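Long-range contacts in Two-component system response regulator/GGDEF domain protein (Aeromonas salmonicida, PDB 3LUF), which probably makes cyclic di-GMP from two GTP molecules through its GGDEF domain, the present fragment being the tandem pair of receiver domains that precedes it: residues A25-L30 against Y111-V116; A169-L174 against H241-L246; F35-G40 against L58-S63; A82-D87 against L98-K103; Y120-I125 against Q147-H152. One frame throughout, in Å; residues are numbered along the deposited sequence. Where two conformers were deposited one is given.

Contact 1: A25-L30 against Y111-V116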
# COMPACT_ATOMS: atom_id res chain seq x y z
N ALA B 25 -15.74 -20.32 -0.29
CA ALA B 25 -16.23 -21.05 0.87
C ALA B 25 -15.11 -21.22 1.91
O ALA B 25 -15.38 -21.19 3.11
CB ALA B 25 -16.78 -22.43 0.48
N GLN B 26 -13.88 -21.40 1.44
CA GLN B 26 -12.80 -21.72 2.36
C GLN B 26 -12.18 -20.46 2.94
O GLN B 26 -11.76 -20.45 4.09
CB GLN B 26 -11.77 -22.60 1.66
CG GLN B 26 -10.46 -22.84 2.39
CD GLN B 26 -9.48 -23.44 1.41
OE1 GLN B 26 -9.53 -24.63 1.13
NE2 GLN B 26 -8.61 -22.62 0.85
N GLN B 27 -12.18 -19.39 2.17
CA GLN B 27 -11.44 -18.20 2.52
C GLN B 27 -12.29 -17.02 2.95
O GLN B 27 -11.76 -16.02 3.43
CB GLN B 27 -10.52 -17.80 1.35
CG GLN B 27 -9.54 -18.89 0.98
CD GLN B 27 -8.68 -18.52 -0.21
OE1 GLN B 27 -8.07 -17.45 -0.25
NE2 GLN B 27 -8.64 -19.41 -1.19
N THR B 28 -13.61 -17.10 2.78
CA THR B 28 -14.52 -16.06 3.27
C THR B 28 -15.64 -16.63 4.15
O THR B 28 -15.82 -17.86 4.23
CB THR B 28 -15.19 -15.27 2.12
OG1 THR B 28 -16.35 -15.97 1.65
CG2 THR B 28 -14.19 -15.02 0.97
N GLY B 29 -16.37 -15.71 4.77
CA GLY B 29 -17.57 -16.05 5.55
C GLY B 29 -18.88 -15.94 4.80
O GLY B 29 -19.96 -15.95 5.41
N LEU B 30 -18.82 -15.85 3.47
CA LEU B 30 -20.02 -15.65 2.65
C LEU B 30 -20.78 -16.94 2.32
O LEU B 30 -20.17 -17.96 1.99
CB LEU B 30 -19.63 -14.96 1.34
CG LEU B 30 -19.06 -13.55 1.51
CD1 LEU B 30 -18.40 -13.10 0.20
CD2 LEU B 30 -20.14 -12.62 1.92
N TYR B 111 -8.20 -13.42 -7.35
CA TYR B 111 -8.58 -12.01 -7.17
C TYR B 111 -10.04 -11.84 -6.68
O TYR B 111 -10.34 -10.99 -5.82
CB TYR B 111 -8.36 -11.21 -8.47
CG TYR B 111 -8.70 -9.75 -8.39
CD1 TYR B 111 -7.75 -8.80 -7.94
CD2 TYR B 111 -9.96 -9.29 -8.75
CE1 TYR B 111 -8.08 -7.42 -7.86
CE2 TYR B 111 -10.29 -7.95 -8.68
CZ TYR B 111 -9.36 -7.02 -8.23
OH TYR B 111 -9.74 -5.71 -8.18
N ALA B 112 -10.94 -12.65 -7.23
CA ALA B 112 -12.37 -12.56 -6.88
C ALA B 112 -12.59 -12.85 -5.37
O ALA B 112 -13.47 -12.27 -4.71
CB ALA B 112 -13.16 -13.52 -7.77
N VAL B 113 -11.76 -13.72 -4.82
CA VAL B 113 -11.90 -14.15 -3.43
C VAL B 113 -11.59 -13.01 -2.46
O VAL B 113 -12.39 -12.66 -1.58
CB VAL B 113 -11.00 -15.39 -3.11
CG1 VAL B 113 -11.18 -15.82 -1.68
CG2 VAL B 113 -11.30 -16.54 -4.06
N GLY B 114 -10.44 -12.37 -2.65
CA GLY B 114 -10.09 -11.20 -1.86
C GLY B 114 -11.07 -10.08 -2.05
O GLY B 114 -11.40 -9.40 -1.11
N LEU B 115 -11.57 -9.93 -3.28
CA LEU B 115 -12.51 -8.86 -3.58
C LEU B 115 -13.81 -9.04 -2.81
O LEU B 115 -14.29 -8.10 -2.17
CB LEU B 115 -12.83 -8.84 -5.06
CG LEU B 115 -13.85 -7.81 -5.54
CD1 LEU B 115 -13.51 -6.40 -5.14
CD2 LEU B 115 -14.00 -7.90 -7.06
N VAL B 116 -14.39 -10.23 -2.88
CA VAL B 116 -15.74 -10.40 -2.27
C VAL B 116 -15.68 -10.33 -0.75
O VAL B 116 -16.62 -9.88 -0.09
CB VAL B 116 -16.50 -11.67 -2.75
CG1 VAL B 116 -16.73 -11.56 -4.29
CG2 VAL B 116 -15.77 -12.97 -2.34

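Contact 2: A169-L174 against H241-L246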
# COMPACT_ATOMS: atom_id res chain seq x y z
N ALA B 169 -17.17 6.82 13.91
CA ALA B 169 -16.85 5.51 13.39
C ALA B 169 -16.00 5.61 12.12
O ALA B 169 -15.47 4.57 11.68
CB ALA B 169 -18.11 4.72 13.09
N ILE B 170 -15.89 6.80 11.53
CA ILE B 170 -15.07 6.97 10.28
C ILE B 170 -13.67 6.45 10.61
O ILE B 170 -13.09 6.88 11.61
CB ILE B 170 -15.04 8.43 9.80
CG1 ILE B 170 -16.39 8.83 9.19
CG2 ILE B 170 -13.91 8.65 8.76
CD1 ILE B 170 -16.61 10.36 8.99
N ARG B 171 -13.13 5.52 9.81
CA ARG B 171 -11.82 4.95 10.13
C ARG B 171 -10.74 5.28 9.10
O ARG B 171 -9.57 4.96 9.29
CB ARG B 171 -11.94 3.44 10.30
CG ARG B 171 -12.17 2.67 9.00
CD ARG B 171 -12.21 1.18 9.31
NE ARG B 171 -13.38 0.89 10.14
CZ ARG B 171 -13.64 -0.30 10.68
NH1 ARG B 171 -12.76 -1.30 10.53
NH2 ARG B 171 -14.75 -0.47 11.41
N LEU B 172 -11.16 5.88 7.98
CA LEU B 172 -10.19 6.13 6.91
C LEU B 172 -10.56 7.45 6.25
O LEU B 172 -11.73 7.71 5.97
CB LEU B 172 -10.19 4.97 5.90
CG LEU B 172 -9.49 5.27 4.55
CD1 LEU B 172 -8.04 5.32 4.83
CD2 LEU B 172 -9.78 4.22 3.48
N VAL B 173 -9.56 8.31 6.09
CA VAL B 173 -9.72 9.61 5.47
C VAL B 173 -8.79 9.69 4.28
O VAL B 173 -7.61 9.32 4.38
CB VAL B 173 -9.36 10.78 6.42
CG1 VAL B 173 -9.68 12.11 5.71
CG2 VAL B 173 -10.09 10.69 7.75
N LEU B 174 -9.33 10.14 3.13
CA LEU B 174 -8.53 10.46 1.95
C LEU B 174 -8.48 11.98 1.81
O LEU B 174 -9.51 12.63 1.78
CB LEU B 174 -9.14 9.83 0.70
CG LEU B 174 -9.30 8.29 0.66
CD1 LEU B 174 -10.56 7.81 1.40
CD2 LEU B 174 -9.43 7.88 -0.78
N HIS B 241 -5.90 -2.12 1.06
CA HIS B 241 -4.70 -2.38 1.86
C HIS B 241 -4.75 -1.67 3.22
O HIS B 241 -4.35 -2.25 4.24
CB HIS B 241 -3.42 -1.98 1.13
CG HIS B 241 -2.90 -3.01 0.17
ND1 HIS B 241 -2.35 -4.20 0.58
CD2 HIS B 241 -2.79 -2.99 -1.18
CE1 HIS B 241 -1.95 -4.89 -0.48
NE2 HIS B 241 -2.22 -4.18 -1.56
N ASN B 242 -5.20 -0.43 3.22
CA ASN B 242 -5.29 0.35 4.47
C ASN B 242 -6.35 -0.18 5.43
O ASN B 242 -6.14 -0.24 6.67
CB ASN B 242 -5.47 1.85 4.20
CG ASN B 242 -4.17 2.48 3.77
OD1 ASN B 242 -3.84 2.53 2.58
ND2 ASN B 242 -3.35 2.82 4.74
N LEU B 243 -7.47 -0.57 4.86
CA LEU B 243 -8.54 -1.21 5.67
C LEU B 243 -8.08 -2.54 6.26
O LEU B 243 -8.31 -2.86 7.43
CB LEU B 243 -9.87 -1.34 4.90
CG LEU B 243 -10.51 -0.04 4.43
CD1 LEU B 243 -11.75 -0.34 3.60
CD2 LEU B 243 -10.84 0.92 5.58
N GLU B 244 -7.39 -3.35 5.45
CA GLU B 244 -6.85 -4.60 5.96
C GLU B 244 -5.84 -4.36 7.09
O GLU B 244 -5.86 -5.05 8.10
CB GLU B 244 -6.22 -5.38 4.80
CG GLU B 244 -5.30 -6.51 5.23
CD GLU B 244 -5.98 -7.84 5.22
OE1 GLU B 244 -5.30 -8.84 5.54
OE2 GLU B 244 -7.20 -7.91 4.88
N ALA B 245 -4.97 -3.37 6.93
CA ALA B 245 -3.99 -3.05 7.99
C ALA B 245 -4.69 -2.68 9.28
O ALA B 245 -4.22 -3.06 10.37
CB ALA B 245 -3.04 -1.93 7.55
N LEU B 246 -5.77 -1.92 9.19
CA LEU B 246 -6.54 -1.58 10.39
C LEU B 246 -7.11 -2.81 11.09
O LEU B 246 -7.26 -2.84 12.32
CB LEU B 246 -7.68 -0.59 10.08
CG LEU B 246 -7.26 0.86 9.82
CD1 LEU B 246 -8.47 1.63 9.37
CD2 LEU B 246 -6.64 1.56 11.04
O HOH W 1 -10.97 -1.80 8.35

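Contact 3: F35-G40 against L58-S63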
# COMPACT_ATOMS: atom_id res chain seq x y z
N PHE B 35 -25.12 -20.86 -9.85
CA PHE B 35 -25.93 -21.45 -10.91
C PHE B 35 -25.19 -21.46 -12.21
O PHE B 35 -24.28 -20.64 -12.43
CB PHE B 35 -27.25 -20.67 -11.07
CG PHE B 35 -28.01 -20.55 -9.81
CD1 PHE B 35 -28.75 -21.65 -9.34
CD2 PHE B 35 -27.94 -19.37 -9.05
CE1 PHE B 35 -29.42 -21.56 -8.13
CE2 PHE B 35 -28.61 -19.27 -7.84
CZ PHE B 35 -29.35 -20.37 -7.37
N ASP B 36 -25.55 -22.41 -13.07
CA ASP B 36 -24.94 -22.47 -14.40
C ASP B 36 -25.71 -21.74 -15.51
O ASP B 36 -25.26 -21.75 -16.64
CB ASP B 36 -24.66 -23.94 -14.82
CG ASP B 36 -25.91 -24.80 -14.94
OD1 ASP B 36 -27.05 -24.32 -14.73
OD2 ASP B 36 -25.75 -26.00 -15.26
N THR B 37 -26.85 -21.11 -15.18
CA THR B 37 -27.60 -20.32 -16.15
C THR B 37 -28.21 -19.14 -15.41
O THR B 37 -28.37 -19.17 -14.17
CB THR B 37 -28.81 -21.10 -16.73
OG1 THR B 37 -29.68 -21.48 -15.66
CG2 THR B 37 -28.35 -22.35 -17.48
N LEU B 38 -28.51 -18.11 -16.16
CA LEU B 38 -29.19 -16.94 -15.64
C LEU B 38 -30.56 -17.35 -15.07
O LEU B 38 -30.95 -16.86 -14.01
CB LEU B 38 -29.27 -15.87 -16.71
CG LEU B 38 -30.10 -14.60 -16.39
CD1 LEU B 38 -29.46 -13.89 -15.19
CD2 LEU B 38 -30.16 -13.71 -17.60
N GLU B 39 -31.27 -18.25 -15.77
CA GLU B 39 -32.55 -18.78 -15.25
C GLU B 39 -32.48 -19.35 -13.82
O GLU B 39 -33.41 -19.17 -13.01
CB GLU B 39 -33.12 -19.83 -16.22
CG GLU B 39 -34.36 -20.53 -15.70
CD GLU B 39 -35.60 -19.63 -15.66
OE1 GLU B 39 -35.62 -18.53 -16.29
OE2 GLU B 39 -36.57 -20.04 -14.99
N GLY B 40 -31.39 -20.06 -13.50
CA GLY B 40 -31.23 -20.56 -12.15
C GLY B 40 -31.31 -19.48 -11.08
O GLY B 40 -31.67 -19.77 -9.94
N LEU B 58 -23.06 -17.12 -21.01
CA LEU B 58 -23.99 -18.05 -20.35
C LEU B 58 -24.88 -18.71 -21.38
O LEU B 58 -25.11 -18.13 -22.45
CB LEU B 58 -24.83 -17.30 -19.30
CG LEU B 58 -24.01 -16.93 -18.05
CD1 LEU B 58 -24.82 -15.90 -17.22
CD2 LEU B 58 -23.57 -18.17 -17.25
N PRO B 59 -25.40 -19.91 -21.09
CA PRO B 59 -26.19 -20.60 -22.12
C PRO B 59 -27.42 -19.80 -22.53
O PRO B 59 -27.82 -19.81 -23.69
CB PRO B 59 -26.66 -21.86 -21.42
CG PRO B 59 -25.63 -22.17 -20.42
CD PRO B 59 -25.08 -20.80 -19.94
N ASP B 60 -28.02 -19.12 -21.56
CA ASP B 60 -29.20 -18.28 -21.81
C ASP B 60 -28.85 -16.77 -21.79
O ASP B 60 -29.75 -15.87 -21.78
CB ASP B 60 -30.33 -18.65 -20.84
CG ASP B 60 -29.90 -18.59 -19.37
OD1 ASP B 60 -28.70 -18.34 -19.10
OD2 ASP B 60 -30.78 -18.86 -18.50
N ALA B 61 -27.57 -16.47 -21.90
CA ALA B 61 -27.09 -15.09 -22.03
C ALA B 61 -25.66 -15.13 -22.54
O ALA B 61 -24.73 -14.87 -21.80
CB ALA B 61 -27.23 -14.31 -20.70
N PRO B 62 -25.49 -15.49 -23.83
CA PRO B 62 -24.17 -15.81 -24.35
C PRO B 62 -23.32 -14.60 -24.72
O PRO B 62 -22.15 -14.77 -25.05
CB PRO B 62 -24.50 -16.59 -25.62
CG PRO B 62 -25.82 -16.04 -26.05
CD PRO B 62 -26.56 -15.77 -24.81
N SER B 63 -23.92 -13.41 -24.68
CA SER B 63 -23.19 -12.16 -25.01
C SER B 63 -23.32 -11.11 -23.89
O SER B 63 -23.52 -9.92 -24.17
CB SER B 63 -23.69 -11.59 -26.35
OG SER B 63 -23.45 -12.53 -27.42

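Contact 4: A82-D87 against L98-K103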
# COMPACT_ATOMS: atom_id res chain seq x y z
N ALA B 82 -12.69 -14.03 -19.56
CA ALA B 82 -11.49 -14.79 -19.95
C ALA B 82 -10.44 -13.89 -20.61
O ALA B 82 -9.24 -14.24 -20.68
CB ALA B 82 -11.87 -15.99 -20.85
N ASP B 83 -10.90 -12.72 -21.05
CA ASP B 83 -10.02 -11.73 -21.68
C ASP B 83 -10.49 -10.30 -21.43
O ASP B 83 -11.61 -10.07 -20.97
CB ASP B 83 -9.91 -12.00 -23.19
CG ASP B 83 -11.25 -11.97 -23.88
OD1 ASP B 83 -12.00 -10.99 -23.68
OD2 ASP B 83 -11.54 -12.93 -24.62
N ILE B 84 -9.63 -9.34 -21.77
CA ILE B 84 -9.88 -7.92 -21.51
C ILE B 84 -9.32 -7.05 -22.65
O ILE B 84 -8.36 -7.43 -23.32
CB ILE B 84 -9.29 -7.50 -20.12
CG1 ILE B 84 -9.82 -6.13 -19.65
CG2 ILE B 84 -7.74 -7.54 -20.13
CD1 ILE B 84 -11.34 -6.02 -19.52
N SER B 85 -9.97 -5.91 -22.86
CA SER B 85 -9.49 -4.84 -23.74
C SER B 85 -9.87 -3.52 -23.06
O SER B 85 -10.68 -3.51 -22.12
CB SER B 85 -10.19 -4.91 -25.09
OG SER B 85 -11.56 -4.58 -24.95
N GLU B 86 -9.32 -2.41 -23.54
CA GLU B 86 -9.69 -1.09 -23.00
C GLU B 86 -11.15 -0.73 -23.30
O GLU B 86 -11.82 -0.13 -22.46
CB GLU B 86 -8.72 -0.01 -23.50
N ASP B 87 -11.65 -1.11 -24.47
CA ASP B 87 -13.04 -0.87 -24.85
C ASP B 87 -14.04 -1.64 -23.98
O ASP B 87 -15.08 -1.11 -23.64
CB ASP B 87 -13.27 -1.26 -26.31
CG ASP B 87 -12.49 -0.39 -27.27
OD1 ASP B 87 -12.41 0.84 -27.03
OD2 ASP B 87 -11.95 -0.94 -28.26
N LEU B 98 -19.19 -3.11 -11.11
CA LEU B 98 -18.30 -2.77 -10.01
C LEU B 98 -16.82 -2.95 -10.37
O LEU B 98 -15.99 -2.06 -10.10
CB LEU B 98 -18.63 -3.70 -8.85
CG LEU B 98 -18.26 -3.43 -7.41
CD1 LEU B 98 -19.21 -4.22 -6.51
CD2 LEU B 98 -16.81 -3.82 -7.14
N ASP B 99 -16.50 -4.12 -10.93
CA ASP B 99 -15.12 -4.51 -11.23
C ASP B 99 -15.21 -5.74 -12.14
O ASP B 99 -16.31 -6.19 -12.46
CB ASP B 99 -14.39 -4.80 -9.90
CG ASP B 99 -12.87 -4.81 -10.03
OD1 ASP B 99 -12.32 -4.56 -11.14
OD2 ASP B 99 -12.21 -5.06 -8.99
N TYR B 100 -14.06 -6.24 -12.58
CA TYR B 100 -14.04 -7.53 -13.27
C TYR B 100 -12.94 -8.41 -12.71
O TYR B 100 -11.99 -7.92 -12.09
CB TYR B 100 -13.88 -7.37 -14.80
CG TYR B 100 -12.59 -6.71 -15.20
CD1 TYR B 100 -11.49 -7.47 -15.62
CD2 TYR B 100 -12.46 -5.32 -15.15
CE1 TYR B 100 -10.31 -6.84 -15.99
CE2 TYR B 100 -11.28 -4.69 -15.51
CZ TYR B 100 -10.22 -5.45 -15.92
OH TYR B 100 -9.06 -4.80 -16.27
N VAL B 101 -13.08 -9.71 -12.94
CA VAL B 101 -12.14 -10.72 -12.49
C VAL B 101 -11.71 -11.49 -13.71
O VAL B 101 -12.54 -11.92 -14.52
CB VAL B 101 -12.80 -11.69 -11.47
CG1 VAL B 101 -11.87 -12.85 -11.10
CG2 VAL B 101 -13.18 -10.93 -10.21
N MSE B 102 -10.40 -11.63 -13.90
CA MSE B 102 -9.92 -12.50 -14.97
C MSE B 102 -10.09 -13.96 -14.58
O MSE B 102 -9.76 -14.33 -13.44
CB MSE B 102 -8.44 -12.21 -15.26
CG MSE B 102 -8.15 -10.79 -15.71
SE MSE B 102 -9.05 -10.26 -17.38
CE MSE B 102 -8.61 -11.69 -18.58
N LYS B 103 -10.59 -14.78 -15.51
CA LYS B 103 -10.79 -16.21 -15.22
C LYS B 103 -9.99 -17.12 -16.13
O LYS B 103 -10.40 -18.26 -16.37
CB LYS B 103 -12.28 -16.61 -15.15
CG LYS B 103 -13.05 -16.26 -16.40
CD LYS B 103 -14.41 -16.95 -16.41
CE LYS B 103 -15.19 -16.55 -17.68
NZ LYS B 103 -16.30 -17.55 -17.86

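Contact 5: Y120-I125 against Q147-H152. Unlike the reference sequence in segment 147-152: Gln150 (reference Leu).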
# COMPACT_ATOMS: atom_id res chain seq x y z
N TYR B 120 -17.74 -7.50 1.28
CA TYR B 120 -18.56 -7.81 2.46
C TYR B 120 -18.19 -6.90 3.65
O TYR B 120 -19.07 -6.27 4.28
CB TYR B 120 -18.46 -9.29 2.88
CG TYR B 120 -19.09 -9.46 4.22
CD1 TYR B 120 -20.47 -9.59 4.32
CD2 TYR B 120 -18.33 -9.32 5.42
CE1 TYR B 120 -21.10 -9.68 5.57
CE2 TYR B 120 -18.97 -9.38 6.65
CZ TYR B 120 -20.33 -9.57 6.71
OH TYR B 120 -20.95 -9.62 7.92
N LEU B 121 -16.90 -6.86 3.98
CA LEU B 121 -16.45 -6.05 5.13
C LEU B 121 -16.72 -4.56 4.98
O LEU B 121 -17.06 -3.86 5.97
CB LEU B 121 -14.97 -6.29 5.39
CG LEU B 121 -14.58 -7.67 5.91
CD1 LEU B 121 -13.06 -7.82 5.92
CD2 LEU B 121 -15.19 -8.00 7.31
N ASN B 122 -16.55 -4.05 3.77
CA ASN B 122 -16.73 -2.64 3.51
C ASN B 122 -18.12 -2.10 3.82
O ASN B 122 -18.28 -0.90 4.07
CB ASN B 122 -16.40 -2.32 2.06
CG ASN B 122 -14.91 -2.40 1.75
OD1 ASN B 122 -14.07 -2.63 2.64
ND2 ASN B 122 -14.56 -2.20 0.49
N GLN B 123 -19.14 -2.95 3.75
CA GLN B 123 -20.53 -2.51 4.00
C GLN B 123 -20.65 -1.81 5.36
O GLN B 123 -21.51 -0.92 5.55
CB GLN B 123 -21.50 -3.69 4.02
CG GLN B 123 -21.56 -4.49 2.72
CD GLN B 123 -22.43 -5.71 2.86
OE1 GLN B 123 -22.04 -6.70 3.51
NE2 GLN B 123 -23.60 -5.67 2.24
N GLN B 124 -19.84 -2.23 6.32
CA GLN B 124 -19.99 -1.62 7.65
C GLN B 124 -18.87 -0.65 8.00
O GLN B 124 -18.67 -0.31 9.19
CB GLN B 124 -20.22 -2.68 8.72
CG GLN B 124 -19.01 -3.35 9.25
CD GLN B 124 -19.24 -4.03 10.58
OE1 GLN B 124 -18.33 -4.10 11.42
NE2 GLN B 124 -20.47 -4.55 10.79
N ILE B 125 -18.13 -0.23 6.98
CA ILE B 125 -16.99 0.68 7.19
C ILE B 125 -17.31 2.07 6.68
O ILE B 125 -17.82 2.23 5.57
CB ILE B 125 -15.71 0.11 6.52
CG1 ILE B 125 -15.31 -1.20 7.21
CG2 ILE B 125 -14.57 1.15 6.54
CD1 ILE B 125 -14.12 -1.98 6.56
N GLN B 147 -17.10 0.25 -3.99
CA GLN B 147 -16.45 -0.72 -3.14
C GLN B 147 -17.41 -1.08 -1.97
O GLN B 147 -17.01 -1.73 -1.02
CB GLN B 147 -15.10 -0.18 -2.62
CG GLN B 147 -14.05 0.12 -3.71
CD GLN B 147 -12.81 0.84 -3.19
OE1 GLN B 147 -12.23 0.48 -2.16
NE2 GLN B 147 -12.36 1.84 -3.94
N LEU B 148 -18.66 -0.62 -2.04
CA LEU B 148 -19.69 -0.80 -1.01
C LEU B 148 -19.42 -0.12 0.35
O LEU B 148 -20.08 -0.41 1.35
CB LEU B 148 -20.04 -2.30 -0.81
CG LEU B 148 -20.55 -3.00 -2.09
CD1 LEU B 148 -20.85 -4.43 -1.73
CD2 LEU B 148 -21.83 -2.31 -2.67
N LEU B 149 -18.50 0.84 0.35
CA LEU B 149 -18.21 1.59 1.56
C LEU B 149 -19.30 2.64 1.84
O LEU B 149 -20.01 3.07 0.94
CB LEU B 149 -16.85 2.29 1.43
CG LEU B 149 -15.63 1.37 1.38
CD1 LEU B 149 -14.47 2.08 0.70
CD2 LEU B 149 -15.23 0.96 2.79
N GLN B 150 -19.41 3.01 3.11
CA GLN B 150 -20.20 4.15 3.53
C GLN B 150 -19.31 5.38 3.44
O GLN B 150 -18.35 5.50 4.19
CB GLN B 150 -20.66 3.92 4.95
CG GLN B 150 -21.65 2.76 5.07
CD GLN B 150 -22.10 2.58 6.50
OE1 GLN B 150 -22.52 3.55 7.14
NE2 GLN B 150 -21.98 1.37 7.02
N VAL B 151 -19.65 6.28 2.52
CA VAL B 151 -18.76 7.39 2.13
C VAL B 151 -19.31 8.74 2.57
O VAL B 151 -20.43 9.16 2.18
CB VAL B 151 -18.45 7.39 0.59
CG1 VAL B 151 -17.36 8.38 0.29
CG2 VAL B 151 -18.03 5.95 0.09
N HIS B 152 -18.54 9.44 3.41
CA HIS B 152 -18.88 10.79 3.80
C HIS B 152 -18.04 11.74 2.95
O HIS B 152 -16.96 11.40 2.50
CB HIS B 152 -18.49 11.02 5.26
CG HIS B 152 -19.20 10.13 6.23
ND1 HIS B 152 -20.29 10.54 6.96
CD2 HIS B 152 -18.94 8.86 6.63
CE1 HIS B 152 -20.69 9.56 7.74
NE2 HIS B 152 -19.89 8.52 7.56
O HOH W 2 -12.04 -1.88 -0.94

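Contact 1: A25-L30 against Y111-V116
Val113 lays CG1 against the flank of Gln27, 3.7 Å from Gln27 CB and 3.8 Å from Gln27 OE1, the two side chains crossing at about a right angle. CB and the amide CD and OE1 of Gln27 thus lie against the valine methyl, and OE1 also accepts a hydrogen bond from NE2 of Gln110, a residue just before 111-116. Thr28 CG2 comes next, 4.1 Å from Val113 CG1 and 4.2 Å from Val116 CG2, and so touches both valines. Its chi1 of 84° sets OG1 between the backbone N and the carbonyl carbon; from there OG1 takes the N-H of Leu30 at 3.1 Å, an ST turn, and also bonds to Ile24 O. The turn lies where the chain leaves helix 14-27 and leads to Leu30, whose CD1 reaches Val116 CG2 at 3.7 Å. Van der Waals packing, mostly of methyls, carries the contact. It sets the C-terminal end of helix 14-27 and the loop after it, just before strand 31-35, on helix 106-122 of the first receiver domain. Val113 also touches Ala23 and Ile24 of helix 14-27, while Ala112 touches Val101 and Leu115 touches Asp99 of strand 99-102.

Contact 2: A169-L174 against H241-L246
With chi1 of 72°, Arg171 places CG between its backbone N and carbonyl carbon, where CG and the CD beyond it meet methyls of both Leu243 and Leu246; a bend at chi3 of 66° then turns NE from the line of the chain. Leu246 CD1 sits 3.8 Å from Arg171 CD, the two side chains running antiparallel past one another, and the same methyl comes within 3.5 Å of Arg171 O. Leu243 instead crosses the arginine at about a right angle, its CD2 4.0 Å from Arg171 CD. That methyl is shared, for Leu172 CD2 meets Leu243 CD2 at 4.1 Å, again crosswise. At the far end of the arginine a water links the segments: it accepts from Arg171 NH1 at 2.9 Å and donates to Leu243 O at 3.0 Å, so the guanidinium is tied to the helix backbone through solvent while its methylenes pack on leucine. The contact lays helix 232-248 over the start of strand 172-176 in the second receiver domain. That strand is flanked by 126-130 and 201-207; Leu246 also reaches Ala201, and Leu243 extends the packing to Arg118 and Asn122 of helix 106-122.

Contact 3: F35-G40 against L58-S63
Both oxygens of the Asp60 carboxylate accept backbone N-H groups from consecutive residues. Glu39 N donates to Asp60 OD2 at 2.8 Å, meeting it on the syn side and 19° out of the carboxylate plane, and Leu38 N reaches the syn lone pair of Asp60 OD1 at 3.0 Å. The Thr37 and Asp60 side chains cross at about a right angle, with Thr37 CB 3.5 Å from Asp60 OD2, while Thr37 OG1 takes Gly40 N in an ST motif. Beside this polar grip, Thr37 CG2 lies 4.0 Å from Pro59 CG, and Leu38 CD2 lies 4.3 Å from Ala61 CB. Asp60 stands in the type I turn Leu58-Ala61 that follows the metal site; Leu58 and Pro59 also pack on Asp12, a magnesium ligand. The contact thus ties the loop after strand 31-35 to the one beside the magnesium. Two bonds fix the rotation of the carboxylate, and the two peptide N-H dipoles directed at it would probably stabilise its negative charge.

Contact 4: A82-D87 against L98-K103
The short segments 82-84 and 100-103 run 139° apart, closest at Ala82 and Lys103, whose CA atoms are 5.0 Å from each other. Ile84 points to the strand: CD1 lies over one face of the Tyr100 ring, 4.0 Å from its centroid and displaced toward the rim, a CH-pi contact, while CG1 is 3.7 Å from Tyr100 OH. Selenomethionine Met102 crosses Ile84 at about a right angle, its SE 3.9 Å from Ile84 CB and at the edge of the tyrosine ring. A chi3 of -50° sets Met102 CE 3.4 Å from both Ala82 O and Asp83 CA. The segments belong to the beta-alpha-beta unit of strand 77-81, helix 86-94 and strand 99-102, in the first CheY-like receiver domain. Lys103, extended beyond CG, passes Ala82 N with CG at 3.9 Å and carries NZ to salt bridges with Glu11 and with Asp55, a magnesium ligand and the predicted phosphorylation site. Lys219 of the second subunit makes a cation-pi contact with Tyr100 and a salt bridge with Asp99.

Contact 5: Y120-I125 against Q147-H152
Asn122 ND2 donates to Gln147 O at 2.9 Å, the acceptor lying in the plane of the asparagine amide, and a water accepts from the same nitrogen while donating to Gln147 OE1 at 2.7 Å. One amide nitrogen thus holds Gln147 twice, directly by its carbonyl and through water by its side chain; Asn122 OD1 in turn takes NE of Arg118. Two more direct hydrogen bonds come from Gln150, which differs from the reference sequence: its N reaches Ile125 O at 3.0 Å, and NE2 reaches Gln123 O at 2.8 Å with the donor tilted 18° from the carbonyl plane. The backbone bond begins the pairing of strand 150-154 with strand 126-130, neighbours in the parallel sheet of the second receiver domain, and the type I turn Asn122-Ile125 carries the chain from helix 106-122 of the first domain into it. Weaker CA-H...O contacts run both ways, Leu149 CA to Asn122 O at 3.5 Å and Gln123 CA to Leu148 O at 3.4 Å. Leu149 CD2 packs on the amide carbon CG of Asn122 at 3.5 Å and, as an apolar contact, on Ile125 CG2 at 3.8 Å; the isoleucine and leucine side chains run alongside in the same direction. Leu243 of helix 232-248 packs on Leu149 as well.

Overall arrangement
The contacts span two receiver domains, each built on a five-stranded parallel sheet of order 2-1-3-4-5. Contacts 1, 3 and 4 belong to the first; along the chain, 3 and then 4 are nested in the loop closed by contact 1. Contacts 3 and 4, centres about 18 Å apart, lie near its magnesium site, and contact 4 touches contact 1 through Tyr111 and Asp99. Contact 2 comes last, in the second domain, packed on contact 5 with centres about 11 Å apart. Helix 106-122 serves contact 1 and leads into contact 5, centres about 16 Å apart, so one helix joins both receiver domains; contact 3, its centre about 38 Å from that of contact 2, lies far out in the first.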